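Local coordinates for probable leucine/isoleucine/valine-binding protein (Rhodopirellula baltica, PDB 4KV7) that probably binds leucine, isoleucine, valine or related small ligands as a periplasmic binding protein, at residues Leu18-Ser23 against Glu85-Val90; Lys109-Gly114 against Ile324-Ile329; Ala332-Gly337 against Leu349-His354. The protein carries 1 engineered substitution. All coordinates share one frame; numbering follows the deposited sequence.

Interaction 1 (Leu18-Ser23 against Glu85-Val90); sequences LKFGMS and EVLAVV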
loop_
_atom_site.group_PDB
_atom_site.type_symbol
_atom_site.label_atom_id
_atom_site.label_comp_id
_atom_site.label_asym_id
_atom_site.label_seq_id
_atom_site.Cartn_x
_atom_site.Cartn_y
_atom_site.Cartn_z
ATOM N N LEU A 18 7.529 -22.139 10.138
ATOM C CA LEU A 18 7.994 -20.761 9.996
ATOM C C LEU A 18 6.817 -19.820 10.190
ATOM O O LEU A 18 5.971 -19.689 9.310
ATOM C CB LEU A 18 8.628 -20.545 8.619
ATOM C CG LEU A 18 9.758 -21.496 8.227
ATOM C CD1 LEU A 18 10.268 -21.164 6.828
ATOM C CD2 LEU A 18 10.896 -21.446 9.242
ATOM N N LYS A 19 6.764 -19.174 11.353
ATOM C CA LYS A 19 5.656 -18.289 11.700
ATOM C C LYS A 19 5.934 -16.839 11.341
ATOM O O LYS A 19 6.940 -16.263 11.761
ATOM C CB LYS A 19 5.351 -18.391 13.198
ATOM C CG LYS A 19 4.754 -19.726 13.634
ATOM C CD LYS A 19 4.531 -19.798 15.144
ATOM C CE LYS A 19 5.842 -19.790 15.894
ATOM N NZ LYS A 19 5.647 -19.942 17.374
ATOM N N PHE A 20 5.028 -16.261 10.570
ATOM C CA PHE A 20 5.079 -14.845 10.244
ATOM C C PHE A 20 3.855 -14.157 10.823
ATOM O O PHE A 20 2.783 -14.754 10.894
ATOM C CB PHE A 20 5.178 -14.672 8.731
ATOM C CG PHE A 20 6.457 -15.211 8.183
ATOM C CD1 PHE A 20 7.635 -14.499 8.348
ATOM C CD2 PHE A 20 6.510 -16.467 7.600
ATOM C CE1 PHE A 20 8.833 -14.998 7.893
ATOM C CE2 PHE A 20 7.714 -16.978 7.141
ATOM C CZ PHE A 20 8.879 -16.245 7.290
ATOM N N GLY A 21 4.013 -12.912 11.261
ATOM C CA GLY A 21 2.908 -12.198 11.870
ATOM C C GLY A 21 2.414 -11.039 11.033
ATOM O O GLY A 21 3.113 -10.547 10.147
HETATM N N MSE A 22 1.197 -10.600 11.325
HETATM C CA MSE A 22 0.590 -9.454 10.668
HETATM C C MSE A 22 -0.437 -8.862 11.616
HETATM O O MSE A 22 -1.198 -9.604 12.236
HETATM C CB MSE A 22 -0.069 -9.913 9.362
HETATM C CG MSE A 22 -0.824 -8.835 8.570
HETATM SE SE MSE A 22 -1.890 -9.543 7.046
HETATM C CE MSE A 22 -0.394 -10.004 5.898
ATOM N N SER A 23 -0.420 -7.538 11.769
ATOM C CA SER A 23 -1.499 -6.816 12.445
ATOM C C SER A 23 -2.092 -5.902 11.398
ATOM O O SER A 23 -1.367 -5.143 10.768
ATOM C CB SER A 23 -0.963 -5.997 13.611
ATOM O OG SER A 23 -2.018 -5.351 14.301
ATOM N N GLU A 85 6.299 -15.396 18.883
ATOM C CA GLU A 85 7.696 -15.488 18.453
ATOM C C GLU A 85 7.853 -15.442 16.936
ATOM O O GLU A 85 8.653 -16.194 16.373
ATOM C CB GLU A 85 8.338 -16.774 18.992
ATOM C CG GLU A 85 8.311 -16.884 20.500
ATOM C CD GLU A 85 9.035 -18.118 21.006
ATOM O OE1 GLU A 85 8.777 -19.225 20.485
ATOM O OE2 GLU A 85 9.856 -17.976 21.931
ATOM N N VAL A 86 7.097 -14.579 16.268
ATOM C CA VAL A 86 7.132 -14.583 14.810
ATOM C C VAL A 86 8.500 -14.173 14.265
ATOM O O VAL A 86 9.242 -13.427 14.908
ATOM C CB VAL A 86 6.025 -13.706 14.184
ATOM C CG1 VAL A 86 4.650 -14.166 14.645
ATOM C CG2 VAL A 86 6.237 -12.220 14.494
ATOM N N LEU A 87 8.822 -14.682 13.081
ATOM C CA LEU A 87 10.121 -14.449 12.452
ATOM C C LEU A 87 10.211 -13.084 11.773
ATOM O O LEU A 87 11.311 -12.536 11.608
ATOM C CB LEU A 87 10.416 -15.558 11.438
ATOM C CG LEU A 87 10.404 -16.980 12.001
ATOM C CD1 LEU A 87 10.526 -18.005 10.883
ATOM C CD2 LEU A 87 11.498 -17.176 13.047
ATOM N N ALA A 88 9.057 -12.555 11.376
ATOM C CA ALA A 88 8.942 -11.247 10.746
ATOM C C ALA A 88 7.482 -10.836 10.820
ATOM O O ALA A 88 6.599 -11.697 10.927
ATOM C CB ALA A 88 9.404 -11.293 9.291
ATOM N N VAL A 89 7.231 -9.530 10.770
ATOM C CA VAL A 89 5.887 -8.974 10.717
ATOM C C VAL A 89 5.748 -8.413 9.312
ATOM O O VAL A 89 6.519 -7.537 8.892
ATOM C CB VAL A 89 5.678 -7.891 11.785
ATOM C CG1 VAL A 89 4.351 -7.185 11.571
ATOM C CG2 VAL A 89 5.721 -8.513 13.191
ATOM N N VAL A 90 4.772 -8.931 8.574
ATOM C CA VAL A 90 4.723 -8.727 7.131
ATOM C C VAL A 90 3.402 -8.129 6.671
ATOM O O VAL A 90 2.315 -8.567 7.062
ATOM C CB VAL A 90 4.997 -10.043 6.354
ATOM C CG1 VAL A 90 6.318 -10.648 6.791
ATOM C CG2 VAL A 90 3.875 -11.051 6.550
HETATM O O HOH W 1 8.198 -20.508 17.925
#
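With CG anti to the carbonyl carbon in both F20 (chi1 -65°) and L87 (chi1 -57°), the phenyl ring comes down beside the backbone of L87-A88 while the L87 isobutyl group reaches back to strand 16-24. The ring receives A88 CB at its edge, in plane, with F20 CD1 to A88 CB 3.8 Å. L87 crosses the ring obliquely: its CB lies 3.9 Å from F20 CE1, and its CD1 continues to L18 CD2 at 3.8 Å. Helix 301-319 (L313) and I329 of helix 326-335 also pack on F20, so an alanine here would remove the ring that meets L87, A88, L313 and I329, and would probably loosen the packing of the strand against the two helices. Three backbone bonds join the segments, each acceptor met nearly along its C=O axis. L87 N gives to K19 O at 2.8 Å, almost perfectly straight at 179°; G21 N gives to A88 O at 2.9 Å; V90 N gives to G21 O at 2.8 Å. G21 thus binds the residues flanking V89. At the outer end K19 NZ bonds to H84 O and, through one water, to E85 OE1, which is 4.5 Å from NZ and too far for a direct salt bridge. This is the central parallel sheet of one lobe of the type I periplasmic-binding fold, where strand 16-24 lies between strands 57-65 and 89-90.

Interaction 2 (Lys109-Gly114 against Ile324-Ile329); sequences KTPFFG and ISRSSI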
loop_
_atom_site.group_PDB
_atom_site.type_symbol
_atom_site.label_atom_id
_atom_site.label_comp_id
_atom_site.label_asym_id
_atom_site.label_seq_id
_atom_site.Cartn_x
_atom_site.Cartn_y
_atom_site.Cartn_z
ATOM N N LYS A 109 13.868 -6.731 17.646
ATOM C CA LYS A 109 14.714 -7.050 16.492
ATOM C C LYS A 109 13.985 -7.925 15.469
ATOM O O LYS A 109 14.558 -8.850 14.894
ATOM C CB LYS A 109 16.039 -7.675 16.947
ATOM C CG LYS A 109 16.821 -6.755 17.862
ATOM C CD LYS A 109 18.197 -7.309 18.180
ATOM C CE LYS A 109 18.942 -6.395 19.148
ATOM N NZ LYS A 109 19.276 -5.077 18.539
ATOM N N THR A 110 12.713 -7.615 15.256
ATOM C CA THR A 110 11.869 -8.372 14.344
ATOM C C THR A 110 11.741 -7.615 13.029
ATOM O O THR A 110 11.281 -6.475 13.026
ATOM C CB THR A 110 10.452 -8.546 14.927
ATOM O OG1 THR A 110 10.521 -9.164 16.220
ATOM C CG2 THR A 110 9.584 -9.397 14.012
ATOM N N PRO A 111 12.122 -8.238 11.899
ATOM C CA PRO A 111 11.948 -7.559 10.606
ATOM C C PRO A 111 10.496 -7.155 10.381
ATOM O O PRO A 111 9.574 -7.923 10.673
ATOM C CB PRO A 111 12.385 -8.619 9.592
ATOM C CG PRO A 111 13.351 -9.477 10.346
ATOM C CD PRO A 111 12.828 -9.525 11.761
ATOM N N PHE A 112 10.311 -5.938 9.877
ATOM C CA PHE A 112 9.007 -5.352 9.624
ATOM C C PHE A 112 8.990 -5.122 8.107
ATOM O O PHE A 112 9.506 -4.111 7.609
ATOM C CB PHE A 112 8.873 -4.043 10.414
ATOM C CG PHE A 112 7.480 -3.473 10.437
ATOM C CD1 PHE A 112 6.542 -3.917 11.358
ATOM C CD2 PHE A 112 7.109 -2.479 9.548
ATOM C CE1 PHE A 112 5.264 -3.387 11.380
ATOM C CE2 PHE A 112 5.827 -1.943 9.575
ATOM C CZ PHE A 112 4.914 -2.397 10.493
ATOM N N PHE A 113 8.451 -6.094 7.372
ATOM C CA PHE A 113 8.691 -6.203 5.936
ATOM C C PHE A 113 7.428 -6.030 5.104
ATOM O O PHE A 113 6.399 -6.655 5.377
ATOM C CB PHE A 113 9.337 -7.556 5.594
ATOM C CG PHE A 113 9.493 -7.777 4.115
ATOM C CD1 PHE A 113 10.326 -6.951 3.381
ATOM C CD2 PHE A 113 8.788 -8.772 3.449
ATOM C CE1 PHE A 113 10.456 -7.105 2.016
ATOM C CE2 PHE A 113 8.921 -8.939 2.085
ATOM C CZ PHE A 113 9.752 -8.105 1.364
ATOM N N GLY A 114 7.508 -5.168 4.093
ATOM C CA GLY A 114 6.445 -5.040 3.112
ATOM C C GLY A 114 5.168 -4.399 3.608
ATOM O O GLY A 114 4.082 -4.714 3.120
ATOM N N ILE A 324 16.851 -20.424 10.261
ATOM C CA ILE A 324 15.957 -19.360 9.845
ATOM C C ILE A 324 15.468 -18.648 11.105
ATOM O O ILE A 324 14.824 -19.250 11.967
ATOM C CB ILE A 324 14.802 -19.909 9.005
ATOM C CG1 ILE A 324 15.360 -20.526 7.716
ATOM C CG2 ILE A 324 13.803 -18.804 8.685
ATOM C CD1 ILE A 324 14.435 -21.516 7.043
ATOM N N SER A 325 15.823 -17.373 11.219
ATOM C CA SER A 325 15.551 -16.596 12.419
ATOM C C SER A 325 15.280 -15.159 12.015
ATOM O O SER A 325 15.420 -14.800 10.849
ATOM C CB SER A 325 16.765 -16.620 13.346
ATOM O OG SER A 325 17.859 -15.956 12.730
ATOM N N ARG A 326 14.893 -14.336 12.987
ATOM C CA ARG A 326 14.726 -12.910 12.756
ATOM C C ARG A 326 15.989 -12.317 12.150
ATOM O O ARG A 326 15.933 -11.589 11.168
ATOM C CB ARG A 326 14.388 -12.199 14.061
ATOM C CG ARG A 326 12.979 -12.493 14.549
ATOM C CD ARG A 326 12.683 -11.852 15.889
ATOM N NE ARG A 326 11.331 -12.211 16.312
ATOM C CZ ARG A 326 10.809 -11.934 17.502
ATOM N NH1 ARG A 326 11.511 -11.259 18.403
ATOM N NH2 ARG A 326 9.574 -12.332 17.787
ATOM N N SER A 327 17.140 -12.655 12.721
ATOM C CA SER A 327 18.393 -12.088 12.245
ATOM C C SER A 327 18.768 -12.597 10.852
ATOM O O SER A 327 19.210 -11.823 10.006
ATOM C CB SER A 327 19.523 -12.350 13.242
ATOM O OG SER A 327 19.771 -13.735 13.384
ATOM N N SER A 328 18.580 -13.888 10.597
ATOM C CA SER A 328 18.951 -14.389 9.274
ATOM C C SER A 328 17.963 -13.937 8.190
ATOM O O SER A 328 18.331 -13.803 7.029
ATOM C CB SER A 328 19.168 -15.907 9.266
ATOM O OG SER A 328 17.958 -16.607 9.471
ATOM N N ILE A 329 16.715 -13.672 8.566
ATOM C CA ILE A 329 15.767 -13.132 7.598
ATOM C C ILE A 329 16.103 -11.682 7.245
ATOM O O ILE A 329 16.092 -11.311 6.076
ATOM C CB ILE A 329 14.316 -13.282 8.067
ATOM C CG1 ILE A 329 13.908 -14.755 7.962
ATOM C CG2 ILE A 329 13.374 -12.390 7.243
ATOM C CD1 ILE A 329 12.563 -15.068 8.555
#
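R326 lays one face of its guanidinium against the hydroxyl of T110, whose OG1 sits over the centre of the group, 3.1 Å from R326 CZ. This is contact across a face, not a hydrogen bond: OG1 is only 3.2 Å from both NE and NH1 of R326, but the angles are poor. The N-H groups point elsewhere, NE to V86 O, NH2 to T81 O and, weakly, NH1 to T108 O, so three carbonyls hold the flat group in its rotation. T110 OG1 is itself hydrogen-bonded to T108 OG1. R326 gets there with an extended chain (chi2 176°, chi3 -178°), and its aliphatic part passes K109 O, which is 3.5 Å from R326 CB.

The elements meeting here are two helix termini. Helix 95-107 ends in a Schellman motif, K109 being the first residue past it with positive phi (56°), and the chain runs on to strand 112-113, while S325 is the N-cap of helix 326-335. At that cap S325 N donates to S328 OG at 2.9 Å, the bond that the N3 side chain makes to the N-cap N-H in one half of a capping-box arrangement. S325 OG also shares a hydrogen bond with S327 OG, and S328 OG has a further partner in E323 O.

P111 packs against the first turn of helix 326-335, crossing R326 at about a right angle. Its CG approaches R326 O at 3.4 Å, and the same CG meets I329 CG2 more loosely at 4.3 Å, while the I329 side chain also touches L87 of the loop before strand 89-90 and F20 of strand 16-24.

Interaction 3 (Ala332-Gly337 against Leu349-His354); sequences ALEQLG and LGPNDH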
loop_
_atom_site.group_PDB
_atom_site.type_symbol
_atom_site.label_atom_id
_atom_site.label_comp_id
_atom_site.label_asym_id
_atom_site.label_seq_id
_atom_site.Cartn_x
_atom_site.Cartn_y
_atom_site.Cartn_z
ATOM N N ALA A 332 19.011 -11.882 4.977
ATOM C CA ALA A 332 18.674 -12.433 3.668
ATOM C C ALA A 332 17.948 -11.417 2.788
ATOM O O ALA A 332 18.143 -11.385 1.573
ATOM C CB ALA A 332 17.846 -13.692 3.817
ATOM N N LEU A 333 17.090 -10.607 3.391
ATOM C CA LEU A 333 16.415 -9.553 2.649
ATOM C C LEU A 333 17.441 -8.560 2.092
ATOM O O LEU A 333 17.354 -8.161 0.930
ATOM C CB LEU A 333 15.379 -8.854 3.530
ATOM C CG LEU A 333 14.108 -9.660 3.802
ATOM C CD1 LEU A 333 13.323 -9.054 4.958
ATOM C CD2 LEU A 333 13.243 -9.756 2.546
ATOM N N GLU A 334 18.424 -8.192 2.907
ATOM C CA GLU A 334 19.460 -7.262 2.466
ATOM C C GLU A 334 20.403 -7.881 1.435
ATOM O O GLU A 334 20.997 -7.170 0.623
ATOM C CB GLU A 334 20.234 -6.719 3.668
ATOM C CG GLU A 334 19.357 -5.860 4.567
ATOM C CD GLU A 334 20.093 -5.251 5.742
ATOM O OE1 GLU A 334 21.217 -5.697 6.049
ATOM O OE2 GLU A 334 19.535 -4.321 6.361
ATOM N N GLN A 335 20.529 -9.204 1.461
ATOM C CA GLN A 335 21.399 -9.917 0.538
ATOM C C GLN A 335 20.763 -10.082 -0.843
ATOM O O GLN A 335 21.433 -10.500 -1.786
ATOM C CB GLN A 335 21.755 -11.288 1.125
ATOM C CG GLN A 335 22.876 -12.027 0.417
ATOM N N LEU A 336 19.480 -9.750 -0.975
ATOM C CA LEU A 336 18.813 -9.874 -2.273
ATOM C C LEU A 336 19.506 -9.042 -3.362
ATOM O O LEU A 336 19.552 -9.449 -4.530
ATOM C CB LEU A 336 17.332 -9.492 -2.175
ATOM C CG LEU A 336 16.415 -10.504 -1.487
ATOM C CD1 LEU A 336 15.076 -9.857 -1.162
ATOM C CD2 LEU A 336 16.216 -11.723 -2.367
ATOM N N GLY A 337 20.067 -7.896 -2.978
ATOM C CA GLY A 337 20.767 -7.049 -3.932
ATOM C C GLY A 337 19.852 -6.572 -5.045
ATOM O O GLY A 337 18.690 -6.247 -4.809
ATOM N N LEU A 349 17.527 -4.220 -3.051
ATOM C CA LEU A 349 17.564 -4.133 -1.598
ATOM C C LEU A 349 18.993 -4.355 -1.146
ATOM O O LEU A 349 19.759 -5.042 -1.819
ATOM C CB LEU A 349 16.650 -5.184 -0.966
ATOM C CG LEU A 349 15.147 -4.901 -1.068
ATOM C CD1 LEU A 349 14.338 -6.090 -0.571
ATOM C CD2 LEU A 349 14.767 -3.635 -0.288
ATOM N N GLY A 350 19.363 -3.773 -0.015
ATOM C CA GLY A 350 20.695 -3.954 0.526
ATOM C C GLY A 350 20.790 -3.363 1.916
ATOM O O GLY A 350 19.812 -2.807 2.410
ATOM N N PRO A 351 21.966 -3.472 2.549
ATOM C CA PRO A 351 22.209 -2.928 3.891
ATOM C C PRO A 351 21.818 -1.453 4.016
ATOM O O PRO A 351 21.364 -1.028 5.080
ATOM C CB PRO A 351 23.723 -3.081 4.051
ATOM C CG PRO A 351 24.061 -4.262 3.215
ATOM C CD PRO A 351 23.134 -4.204 2.029
ATOM N N ASN A 352 21.990 -0.697 2.934
ATOM C CA ASN A 352 21.692 0.731 2.926
ATOM C C ASN A 352 20.586 1.103 1.947
ATOM O O ASN A 352 20.460 2.262 1.539
ATOM C CB ASN A 352 22.949 1.524 2.564
ATOM C CG ASN A 352 24.165 1.070 3.340
ATOM O OD1 ASN A 352 24.224 1.223 4.556
ATOM N ND2 ASN A 352 25.147 0.511 2.640
ATOM N N ASP A 353 19.783 0.119 1.567
ATOM C CA ASP A 353 18.731 0.340 0.592
ATOM C C ASP A 353 17.533 -0.499 1.002
ATOM O O ASP A 353 17.464 -1.701 0.711
ATOM C CB ASP A 353 19.212 -0.046 -0.809
ATOM C CG ASP A 353 18.161 0.195 -1.876
ATOM O OD1 ASP A 353 17.058 0.682 -1.548
ATOM O OD2 ASP A 353 18.436 -0.108 -3.054
ATOM N N HIS A 354 16.592 0.145 1.680
ATOM C CA HIS A 354 15.467 -0.577 2.257
ATOM C C HIS A 354 14.135 -0.335 1.559
ATOM O O HIS A 354 13.075 -0.572 2.141
ATOM C CB HIS A 354 15.358 -0.285 3.753
ATOM C CG HIS A 354 16.340 -1.047 4.581
ATOM N ND1 HIS A 354 16.384 -0.947 5.954
ATOM C CD2 HIS A 354 17.301 -1.937 4.237
ATOM C CE1 HIS A 354 17.342 -1.730 6.419
ATOM N NE2 HIS A 354 17.911 -2.344 5.398
#
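This is a partly buried contact between the C-terminal turn of helix 326-335 and the loop leaving strand 347-349, with a polar bond at one end and leucine packing at the other. At the polar end H354 NE2 donates to E334 OE2 at 2.7 Å with an N-H...O angle of 150°. The oxygen lies at the ring edge, in the plane of H354, but the donor comes from above the carboxylate plane, and the two flat groups are turned 34° apart. Such close pairing would probably favour a protonated histidine. E334 reaches it by an extended chain, its CD passing 3.6 Å from P351 CA. A type I turn from G350 to D353, closed by D353 N to G350 O at 3.0 Å, folds the loop back so that H354 meets the glutamate.

The backbones also touch. G350 CA approaches E334 O at 3.2 Å with an almost linear C-H...O angle of 172°, and L349 N donates to G337 O at 2.9 Å, from above the carbonyl plane. At the other end, L336 and L349 lie side by side, pointing the same way, with their CD1 atoms 3.9 Å apart, while L349 CB rests on L333 O. Beyond the two segments, L333 and L336 pack on helix 301-319 through A316 and I312, and L333, L349 and H354 all touch I132 of strand 131-132.

Interactions 1 and 2 are buried and adjoin, their centres about 9 Å apart, and both reach the sheet in which strands 89-90 and 112-113 are neighbours. R326 joins them directly: R326 NE lies 2.8 Å from V86 O. Interaction 3, about 12 Å between centres from interaction 2, is nearer the surface; it shares helix 326-335 with it, one using the start and the other the last turn, and F113 touches L333 between them. The chemistry follows position: backbone bonds and apolar side chains in the sheet, an arginine bonded to carbonyls where helix ends meet, and a histidine-carboxylate hydrogen bond in the partly exposed contact. Interactions 1 and 3 do not touch.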